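Local coordinates for protein 5,10-methylenetetrahydrofolate dehydrogenase (Bombyx mori, PDB 5ZF1) that probably catalyses the NADP+-dependent oxidation of 5,10-methylenetetrahydrofolate to the methenyl form in one-carbon folate metabolism, at residues A140-V145 with M172-M177; C131-T136 with L178-R183; K8-E13 with L149-I154; R51-A56 with L95-V100. One frame throughout, in Å; residues are numbered along the deposited sequence.

Contact 1 of 4, residues A140-V145 with M172-M177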
# COMPACT_ATOMS: atom_id res chain seq x y z
N ALA B 140 9.37 11.41 0.05
CA ALA B 140 10.21 12.19 -0.86
C ALA B 140 11.21 11.34 -1.62
O ALA B 140 11.45 11.56 -2.82
CB ALA B 140 10.93 13.29 -0.07
N THR B 141 11.84 10.36 -0.96
CA THR B 141 12.80 9.52 -1.66
C THR B 141 12.11 8.69 -2.73
O THR B 141 12.63 8.54 -3.85
CB THR B 141 13.55 8.62 -0.67
OG1 THR B 141 14.28 9.44 0.26
CG2 THR B 141 14.54 7.73 -1.39
N ALA B 142 10.94 8.14 -2.42
CA ALA B 142 10.19 7.41 -3.44
C ALA B 142 9.81 8.34 -4.59
O ALA B 142 9.93 7.98 -5.77
CB ALA B 142 8.94 6.77 -2.82
N LEU B 143 9.36 9.55 -4.27
CA LEU B 143 9.02 10.49 -5.33
C LEU B 143 10.25 10.85 -6.15
O LEU B 143 10.15 11.05 -7.37
CB LEU B 143 8.38 11.74 -4.71
CG LEU B 143 7.64 12.74 -5.58
CD1 LEU B 143 6.54 12.06 -6.40
CD2 LEU B 143 7.04 13.81 -4.67
N ALA B 144 11.42 10.92 -5.51
CA ALA B 144 12.66 11.22 -6.22
C ALA B 144 12.98 10.14 -7.25
O ALA B 144 13.34 10.44 -8.39
CB ALA B 144 13.81 11.39 -5.23
N VAL B 145 12.89 8.87 -6.84
CA VAL B 145 13.12 7.77 -7.78
C VAL B 145 12.17 7.88 -8.97
O VAL B 145 12.59 7.78 -10.13
CB VAL B 145 12.96 6.42 -7.07
CG1 VAL B 145 12.93 5.29 -8.09
CG2 VAL B 145 14.09 6.26 -6.12
N MET B 172 8.48 0.28 -0.14
CA MET B 172 7.06 0.07 -0.41
C MET B 172 6.47 1.23 -1.22
O MET B 172 5.79 0.97 -2.22
CB MET B 172 6.30 -0.17 0.91
CG MET B 172 4.82 -0.48 0.74
SD MET B 172 3.81 1.03 0.66
CE MET B 172 4.00 1.68 2.34
N PRO B 173 6.70 2.49 -0.85
CA PRO B 173 6.15 3.56 -1.69
C PRO B 173 6.72 3.56 -3.10
O PRO B 173 5.99 3.91 -4.03
CB PRO B 173 6.52 4.84 -0.92
CG PRO B 173 6.74 4.38 0.49
CD PRO B 173 7.30 3.00 0.39
N ILE B 174 7.97 3.17 -3.29
CA ILE B 174 8.51 3.08 -4.65
C ILE B 174 7.73 2.05 -5.46
O ILE B 174 7.28 2.32 -6.58
CB ILE B 174 10.01 2.76 -4.62
CG1 ILE B 174 10.80 3.97 -4.13
CG2 ILE B 174 10.47 2.30 -6.03
CD1 ILE B 174 12.29 3.73 -3.98
N ALA B 175 7.59 0.84 -4.91
CA ALA B 175 6.85 -0.20 -5.63
C ALA B 175 5.42 0.23 -5.91
O ALA B 175 4.89 -0.03 -7.00
CB ALA B 175 6.86 -1.51 -4.84
N MET B 176 4.77 0.90 -4.94
CA MET B 176 3.38 1.29 -5.11
C MET B 176 3.22 2.25 -6.28
O MET B 176 2.29 2.11 -7.08
CB MET B 176 2.85 1.92 -3.82
CG MET B 176 1.34 2.19 -3.79
SD MET B 176 0.28 0.71 -3.82
CE MET B 176 0.80 -0.21 -2.38
N MET B 177 4.12 3.22 -6.39
CA MET B 177 4.06 4.21 -7.47
C MET B 177 4.39 3.58 -8.81
O MET B 177 3.81 3.93 -9.84
CB MET B 177 5.05 5.34 -7.23
CG MET B 177 5.12 5.83 -5.83
SD MET B 177 5.04 7.59 -5.83
CE MET B 177 3.39 7.68 -6.46
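A142 and V145 pack against P173 and I174 in a purely apolar helix-to-helix contact near the centre of the folded chain, where helix 140-151 crosses helix 171-178. The two short segments have axes 8.6 Å apart at closest approach and a signed crossing angle of -41°, and no hydrogen bond joins them. The backbones come nearest at A142 and I174, whose CA atoms are 4.8 Å apart; a methyl group is all that A142 puts between the helices. That methyl is flanked by two neighbours in sequence: A142 CB meets P173 CB at 3.6 Å, and I174 CG1 lies equally near. I174 CG1 also reaches the backbone, 3.6 Å from A142 CA. The geometry fits the α/β arrangement of the NAD(P)-binding Rossmann domain. Helix 140-151 comes before strand 160-164 and helix 171-178 after it, and the side chains of V145 and I174 both touch I217 of strand 215-218 in the same parallel sheet. I174 holds CG1 anti to its carbonyl carbon (chi1 -72°), and an extended second torsion (chi2 177°) carries CD1 onward along the neighbouring helix to V145. There the two branched side chains cross at about a right angle, with I174 CD1 3.8 Å from V145 CG2. Cutting I174 back to an alanine takes away CG1, CG2 and CD1 and would probably open a gap between the two helices beside A142 and V145, leaving V145 CG2 without its mate. On the far side of helix 171-178, M172 packs against C131 of the second subunit.

Contact 2 of 4, residues C131-T136 with L178-R183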
# COMPACT_ATOMS: atom_id res chain seq x y z
N CYS B 131 -1.61 4.32 -1.36
CA CYS B 131 -1.75 2.91 -1.68
C CYS B 131 -3.06 2.60 -2.39
O CYS B 131 -3.14 1.59 -3.08
CB CYS B 131 -1.59 2.09 -0.39
SG CYS B 131 0.14 2.07 0.16
N VAL B 132 -4.06 3.47 -2.28
CA VAL B 132 -5.27 3.31 -3.09
C VAL B 132 -5.15 4.15 -4.36
O VAL B 132 -6.13 4.31 -5.09
CB VAL B 132 -6.54 3.67 -2.30
CG1 VAL B 132 -6.59 2.85 -1.00
CG2 VAL B 132 -6.62 5.14 -2.00
N ASP B 133 -3.95 4.68 -4.62
CA ASP B 133 -3.62 5.34 -5.90
C ASP B 133 -4.46 6.60 -6.10
O ASP B 133 -4.99 6.85 -7.18
CB ASP B 133 -3.77 4.35 -7.06
CG ASP B 133 -2.96 4.73 -8.30
OD1 ASP B 133 -2.11 5.64 -8.22
OD2 ASP B 133 -3.18 4.08 -9.36
N LEU B 134 -4.54 7.44 -5.05
CA LEU B 134 -5.25 8.70 -4.86
C LEU B 134 -4.25 9.85 -4.60
O LEU B 134 -3.16 9.60 -4.10
CB LEU B 134 -6.20 8.57 -3.67
CG LEU B 134 -7.51 9.32 -3.45
CD1 LEU B 134 -8.44 9.19 -4.63
CD2 LEU B 134 -8.19 8.78 -2.23
N PRO B 135 -4.59 11.10 -4.94
CA PRO B 135 -3.62 12.20 -4.72
C PRO B 135 -3.30 12.39 -3.24
O PRO B 135 -4.20 12.43 -2.40
CB PRO B 135 -4.32 13.43 -5.31
CG PRO B 135 -5.38 12.90 -6.20
CD PRO B 135 -5.81 11.59 -5.59
N THR B 136 -2.02 12.53 -2.93
CA THR B 136 -1.61 12.59 -1.53
C THR B 136 -0.28 13.33 -1.43
O THR B 136 0.22 13.88 -2.43
CB THR B 136 -1.55 11.17 -0.94
OG1 THR B 136 -1.40 11.21 0.48
CG2 THR B 136 -0.39 10.37 -1.52
N LEU B 178 5.36 2.68 -8.81
CA LEU B 178 5.80 2.07 -10.06
C LEU B 178 4.67 1.30 -10.73
O LEU B 178 4.65 1.17 -11.97
CB LEU B 178 6.99 1.16 -9.79
CG LEU B 178 8.39 1.66 -10.09
CD1 LEU B 178 8.73 2.91 -9.31
CD2 LEU B 178 9.36 0.55 -9.77
N HIS B 179 3.74 0.75 -9.95
CA HIS B 179 2.60 0.05 -10.52
C HIS B 179 1.32 0.88 -10.41
O HIS B 179 0.22 0.35 -10.50
CB HIS B 179 2.44 -1.36 -9.92
CG HIS B 179 2.02 -1.42 -8.48
ND1 HIS B 179 0.72 -1.18 -8.07
CD2 HIS B 179 2.69 -1.81 -7.37
CE1 HIS B 179 0.63 -1.34 -6.76
NE2 HIS B 179 1.82 -1.73 -6.31
N SER B 180 1.45 2.20 -10.28
CA SER B 180 0.24 3.01 -10.25
C SER B 180 -0.42 3.00 -11.62
O SER B 180 0.25 2.78 -12.63
CB SER B 180 0.54 4.44 -9.78
OG SER B 180 1.74 4.93 -10.35
N ASP B 181 -1.74 3.16 -11.65
CA ASP B 181 -2.48 3.33 -12.89
C ASP B 181 -2.57 4.81 -13.18
O ASP B 181 -3.10 5.58 -12.37
CB ASP B 181 -3.87 2.70 -12.82
CG ASP B 181 -4.63 2.82 -14.15
OD1 ASP B 181 -4.00 3.14 -15.17
OD2 ASP B 181 -5.86 2.59 -14.16
N LYS B 182 -2.04 5.22 -14.34
CA LYS B 182 -2.03 6.64 -14.68
C LYS B 182 -3.43 7.24 -14.62
O LYS B 182 -3.61 8.35 -14.11
CB LYS B 182 -1.40 6.84 -16.06
N ARG B 183 -4.44 6.49 -15.09
CA ARG B 183 -5.78 7.04 -15.24
C ARG B 183 -6.36 7.49 -13.91
O ARG B 183 -7.23 8.38 -13.88
CB ARG B 183 -6.72 6.02 -15.88
CG ARG B 183 -6.04 5.04 -16.81
CD ARG B 183 -5.58 5.71 -18.10
NE ARG B 183 -6.68 6.16 -18.96
CZ ARG B 183 -7.56 5.35 -19.55
NH1 ARG B 183 -7.52 4.04 -19.36
NH2 ARG B 183 -8.51 5.87 -20.33
O HOH W 1 -1.83 6.78 -10.55
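D133 reaches from the end of one helix to S180 and D181, just beyond the end of helix 171-178. Its backbone has positive phi and is the C-prime position of the Schellman motif closing helix 124-131, with L134 N bonded to R129 O and D133 N to L130 O. From this turn CB points toward the opposite segment, and the first torsion, with CG anti to the backbone N (chi1 -157°), carries CG and both oxygens to S180 and D181. CG itself lies 3.8 Å from S180 CB. The carboxylate then divides its work. OD1 rests against the serine methylene, 3.3 Å from S180 CB, and accepts a hydrogen bond from a water at 2.6 Å. OD2 takes the backbone amide: D181 N donates to D133 OD2 at 2.9 Å, with an N-H...O angle of 152°. The donor arrives on the syn side of OD2 and only 21° out of the carboxylate plane. The same water also donates to D181 O at 2.5 Å, and so bridges two acceptors. S180 OG turns to M177 O and M190 N, and D181 OD2 forms a salt bridge with R199 of the second subunit. The contact thus ties two helix exits together inside the NAD(P)-binding domain, beside the subunit interface. Chemically, a carboxylate, probably charged, is met by a main-chain N-H and by a water that gives both hydrogens to acceptors; these donors would probably stabilise it against the like charge of D181, whose OD2 is 5.7 Å from D133 OD2, and having each oxygen engaged limits its rotation.

Contact 3 of 4, residues K8-E13 with L149-I154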
# COMPACT_ATOMS: atom_id res chain seq x y z
N LYS B 8 22.08 14.69 -8.75
CA LYS B 8 22.49 16.02 -8.30
C LYS B 8 22.15 17.07 -9.35
O LYS B 8 21.59 18.12 -9.03
CB LYS B 8 23.99 16.04 -8.00
CG LYS B 8 24.46 17.36 -7.40
CD LYS B 8 25.97 17.40 -7.30
CE LYS B 8 26.41 17.86 -5.93
NZ LYS B 8 26.03 16.87 -4.88
N ALA B 9 22.48 16.80 -10.61
CA ALA B 9 22.18 17.74 -11.67
C ALA B 9 20.68 17.85 -11.90
O ALA B 9 20.16 18.94 -12.17
CB ALA B 9 22.90 17.34 -12.96
N LEU B 10 19.96 16.73 -11.81
CA LEU B 10 18.51 16.79 -11.97
C LEU B 10 17.86 17.60 -10.86
O LEU B 10 16.92 18.37 -11.11
CB LEU B 10 17.92 15.37 -12.00
CG LEU B 10 16.41 15.29 -12.21
CD1 LEU B 10 16.01 16.03 -13.48
CD2 LEU B 10 15.93 13.84 -12.26
N ALA B 11 18.34 17.43 -9.63
CA ALA B 11 17.79 18.18 -8.51
C ALA B 11 17.97 19.68 -8.72
O ALA B 11 17.07 20.47 -8.42
CB ALA B 11 18.46 17.75 -7.20
N MET B 12 19.13 20.08 -9.24
CA MET B 12 19.32 21.49 -9.60
C MET B 12 18.27 21.95 -10.60
O MET B 12 17.66 23.01 -10.42
CB MET B 12 20.73 21.70 -10.15
CG MET B 12 21.09 23.18 -10.36
SD MET B 12 20.82 24.19 -8.88
CE MET B 12 21.71 23.24 -7.65
N GLU B 13 18.04 21.18 -11.67
CA GLU B 13 17.00 21.53 -12.63
C GLU B 13 15.65 21.69 -11.95
O GLU B 13 14.94 22.68 -12.17
CB GLU B 13 16.88 20.45 -13.72
CG GLU B 13 18.08 20.31 -14.64
CD GLU B 13 17.85 19.23 -15.70
OE1 GLU B 13 16.73 19.19 -16.28
OE2 GLU B 13 18.77 18.43 -15.95
N LEU B 149 13.05 8.55 -13.10
CA LEU B 149 12.58 7.74 -14.23
C LEU B 149 11.85 8.59 -15.25
O LEU B 149 12.07 8.44 -16.46
CB LEU B 149 11.68 6.62 -13.74
CG LEU B 149 12.37 5.55 -12.90
CD1 LEU B 149 11.35 4.73 -12.14
CD2 LEU B 149 13.25 4.68 -13.79
N LYS B 150 10.96 9.48 -14.78
CA LYS B 150 10.20 10.31 -15.71
C LYS B 150 11.09 11.31 -16.42
O LYS B 150 10.94 11.53 -17.62
CB LYS B 150 9.07 11.03 -14.97
CG LYS B 150 8.08 10.09 -14.32
CD LYS B 150 6.95 10.82 -13.63
CE LYS B 150 5.77 11.06 -14.57
NZ LYS B 150 6.10 11.97 -15.70
N ARG B 151 12.02 11.93 -15.70
CA ARG B 151 12.81 12.98 -16.33
C ARG B 151 13.83 12.43 -17.32
O ARG B 151 14.21 13.12 -18.26
CB ARG B 151 13.51 13.82 -15.27
CG ARG B 151 12.54 14.60 -14.42
CD ARG B 151 12.25 15.96 -15.00
NE ARG B 151 11.35 16.71 -14.14
CZ ARG B 151 11.36 18.03 -14.02
NH1 ARG B 151 12.23 18.75 -14.71
NH2 ARG B 151 10.49 18.64 -13.22
N PHE B 152 14.27 11.18 -17.13
CA PHE B 152 15.21 10.59 -18.06
C PHE B 152 14.53 9.73 -19.12
O PHE B 152 15.21 9.01 -19.86
CB PHE B 152 16.28 9.80 -17.30
CG PHE B 152 17.25 10.68 -16.55
CD1 PHE B 152 18.26 11.34 -17.22
CD2 PHE B 152 17.13 10.86 -15.19
CE1 PHE B 152 19.15 12.16 -16.54
CE2 PHE B 152 18.01 11.68 -14.50
CZ PHE B 152 19.02 12.33 -15.17
N ASN B 153 13.20 9.81 -19.20
CA ASN B 153 12.43 9.16 -20.26
C ASN B 153 12.60 7.65 -20.22
O ASN B 153 12.76 6.99 -21.25
CB ASN B 153 12.82 9.70 -21.64
CG ASN B 153 11.71 10.52 -22.28
OD1 ASN B 153 10.78 10.95 -21.60
ND2 ASN B 153 11.81 10.74 -23.59
N ILE B 154 12.60 7.10 -19.02
CA ILE B 154 12.71 5.66 -18.84
C ILE B 154 11.32 5.08 -18.94
O ILE B 154 10.41 5.50 -18.22
CB ILE B 154 13.35 5.33 -17.48
CG1 ILE B 154 14.70 6.06 -17.33
CG2 ILE B 154 13.48 3.80 -17.34
CD1 ILE B 154 15.75 5.60 -18.30
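L10 meets R151 and F152 where the C-terminal end of helix 140-151, part of the Rossmann-type NAD(P)-binding portion of the sequence, faces helix 7-26, which comes from the catalytic portion. The end is a Schellman motif: I154 N bonds to L149 O and N153 N to K150 O, with N153 at positive phi (62°) as C-prime. On helix 7-26 the contact is made by L10, whose CG stands anti to the backbone N (chi1 -178°), which carries CD1 and CD2 to R151 and F152. R151 offers its aliphatic stem, not its charge. L10 CD1 is 3.8 Å from R151 CB and 3.9 Å from R151 CG, and L10 CD2 is likewise close to CB. A bend at chi2 (-90°) then swings the rest of the arginine aside, where its guanidinium forms salt bridges with E147 through NE and with E17 of helix 7-26 through NH2. R151 therefore ties helix 140-151 to helix 7-26 by charge as well as by packing. L10 also touches M280 of helix 277-298, which places a third helix at this junction. The ring of F152, the first residue to leave the helix, runs alongside L10, pointing the other way, and is met at a slant by CD2, 3.7 Å from F152 CE2.

Contact 4 of 4, residues R51-A56 with L95-V100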
# COMPACT_ATOMS: atom_id res chain seq x y z
N ARG B 51 20.55 20.87 7.48
CA ARG B 51 21.13 22.04 6.84
C ARG B 51 20.93 21.99 5.32
O ARG B 51 20.66 23.01 4.69
CB ARG B 51 22.61 22.16 7.18
CG ARG B 51 23.31 23.29 6.44
CD ARG B 51 24.79 23.40 6.80
NE ARG B 51 25.15 22.56 7.94
CZ ARG B 51 25.92 21.48 7.85
NH1 ARG B 51 26.43 21.12 6.68
NH2 ARG B 51 26.19 20.77 8.93
N ASN B 52 21.02 20.79 4.73
CA ASN B 52 20.77 20.65 3.29
C ASN B 52 19.34 21.01 2.94
O ASN B 52 19.09 21.66 1.91
CB ASN B 52 21.08 19.22 2.84
CG ASN B 52 22.52 18.83 3.07
OD1 ASN B 52 23.36 19.67 3.41
ND2 ASN B 52 22.82 17.55 2.89
N LYS B 53 18.37 20.59 3.76
CA LYS B 53 16.98 20.95 3.51
C LYS B 53 16.79 22.46 3.61
O LYS B 53 16.09 23.06 2.79
CB LYS B 53 16.05 20.21 4.47
CG LYS B 53 16.17 18.68 4.40
CD LYS B 53 15.44 17.97 5.55
CE LYS B 53 15.78 16.48 5.58
NZ LYS B 53 14.85 15.68 6.43
N VAL B 54 17.44 23.09 4.59
CA VAL B 54 17.33 24.54 4.77
C VAL B 54 17.99 25.28 3.61
O VAL B 54 17.46 26.28 3.12
CB VAL B 54 17.94 24.96 6.12
CG1 VAL B 54 17.98 26.48 6.24
CG2 VAL B 54 17.16 24.36 7.27
N GLU B 55 19.16 24.82 3.16
CA GLU B 55 19.80 25.46 2.02
C GLU B 55 18.96 25.35 0.76
O GLU B 55 18.88 26.30 -0.03
CB GLU B 55 21.19 24.87 1.79
CG GLU B 55 22.21 25.26 2.85
CD GLU B 55 23.50 24.45 2.74
OE1 GLU B 55 23.73 23.85 1.67
OE2 GLU B 55 24.28 24.44 3.71
N ALA B 56 18.31 24.21 0.54
CA ALA B 56 17.46 24.12 -0.64
C ALA B 56 16.21 24.98 -0.49
O ALA B 56 15.72 25.55 -1.48
CB ALA B 56 17.08 22.67 -0.92
N LEU B 95 8.34 18.71 9.46
CA LEU B 95 9.19 17.54 9.32
C LEU B 95 9.81 17.21 10.67
O LEU B 95 10.19 18.11 11.42
CB LEU B 95 10.32 17.76 8.32
CG LEU B 95 10.14 17.78 6.81
CD1 LEU B 95 11.52 17.92 6.16
CD2 LEU B 95 9.43 16.52 6.31
N VAL B 96 9.92 15.92 10.97
CA VAL B 96 10.73 15.45 12.09
C VAL B 96 11.90 14.67 11.52
O VAL B 96 11.72 13.70 10.78
CB VAL B 96 9.90 14.60 13.07
CG1 VAL B 96 10.76 14.13 14.23
CG2 VAL B 96 8.73 15.41 13.59
N GLN B 97 13.12 15.12 11.82
CA GLN B 97 14.31 14.43 11.34
C GLN B 97 14.36 13.02 11.93
O GLN B 97 14.20 12.84 13.15
CB GLN B 97 15.57 15.21 11.71
CG GLN B 97 16.88 14.58 11.24
CD GLN B 97 16.97 14.52 9.73
OE1 GLN B 97 16.73 15.51 9.04
NE2 GLN B 97 17.33 13.35 9.20
N LEU B 98 14.62 12.03 11.08
CA LEU B 98 14.29 10.64 11.39
C LEU B 98 15.43 9.80 11.96
O LEU B 98 15.58 8.63 11.57
CB LEU B 98 13.73 9.95 10.15
CG LEU B 98 12.75 8.85 10.52
CD1 LEU B 98 11.77 9.40 11.54
CD2 LEU B 98 12.04 8.31 9.30
N PRO B 99 16.26 10.33 12.84
CA PRO B 99 16.78 9.49 13.92
C PRO B 99 16.31 10.01 15.27
O PRO B 99 16.94 10.89 15.87
CB PRO B 99 18.30 9.58 13.75
CG PRO B 99 18.53 10.61 12.66
CD PRO B 99 17.25 11.35 12.48
N VAL B 100 15.18 9.49 15.75
CA VAL B 100 14.58 9.90 17.01
C VAL B 100 14.90 8.84 18.06
O VAL B 100 14.93 7.65 17.73
CB VAL B 100 13.07 10.13 16.83
CG1 VAL B 100 12.31 9.95 18.12
CG2 VAL B 100 12.81 11.52 16.25
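K53 sets CG anti to its carbonyl carbon (chi1 -58°) and stays extended from there to NZ, while Q97 bends at its second torsion (chi2 64°); together these conformations bring the lysine nitrogen to the glutamine oxygen. The setting is the α/β catalytic domain, with helix 44-60 laid over the end of strand 93-96, an outer strand of the three-stranded parallel sheet. Y49 and K53 have the spacing of the family's Y-x-x-x-K motif. In related dehydrogenase/cyclohydrolases this lysine is the catalytic one and the glutamine after the equivalent strand lines the folate site, and a similar role is probable here. K53 CA and L95 CA, the nearest pair of CA atoms across the segments, are 10.3 Å apart, and the extended lysine chain spans this interval. Partway out its carbons pack on the strand, with K53 and L95 approaching tip to tip and K53 CD 4.0 Å from L95 CD1. L285 of helix 277-298 touches both side chains. Q97 also rests on S46, Y49 and V50 of the lysine's own helix. With an alanine at K53 every atom past CB goes, and Q97 OE1 is likely to lose its lysine donor while a gap opens beside L95 CD1. The one bond across the contact is K53 NZ to Q97 OE1, 3.2 Å long, and NZ stands above the amide's carbonyl plane, 36° out of it, instead of on a lone pair; the lysine's CE follows at 3.7 Å from OE1.

Contacts 1 and 2 lie in the NAD(P)-binding part of the sequence, contact 4 in the catalytic part, and contact 3 joins the two. Contacts 1 and 2 have centres about 11 Å apart, touch through M172 SD and C131 SG at 3.8 Å, and lie beside the second subunit. Helix 140-151 is shared by contacts 1 and 3, whose centres are about 15 Å apart. Contacts 2 and 3 meet at L178 CD1 and L149 CD1, 4.3 Å apart. Contact 4 stands about 27 Å from contact 2, centre to centre, across the middle of the chain. In sequence, contact 3 encloses contact 4 and contact 2 encloses contact 1, while the segments of contact 3 alternate with those of contacts 1 and 2.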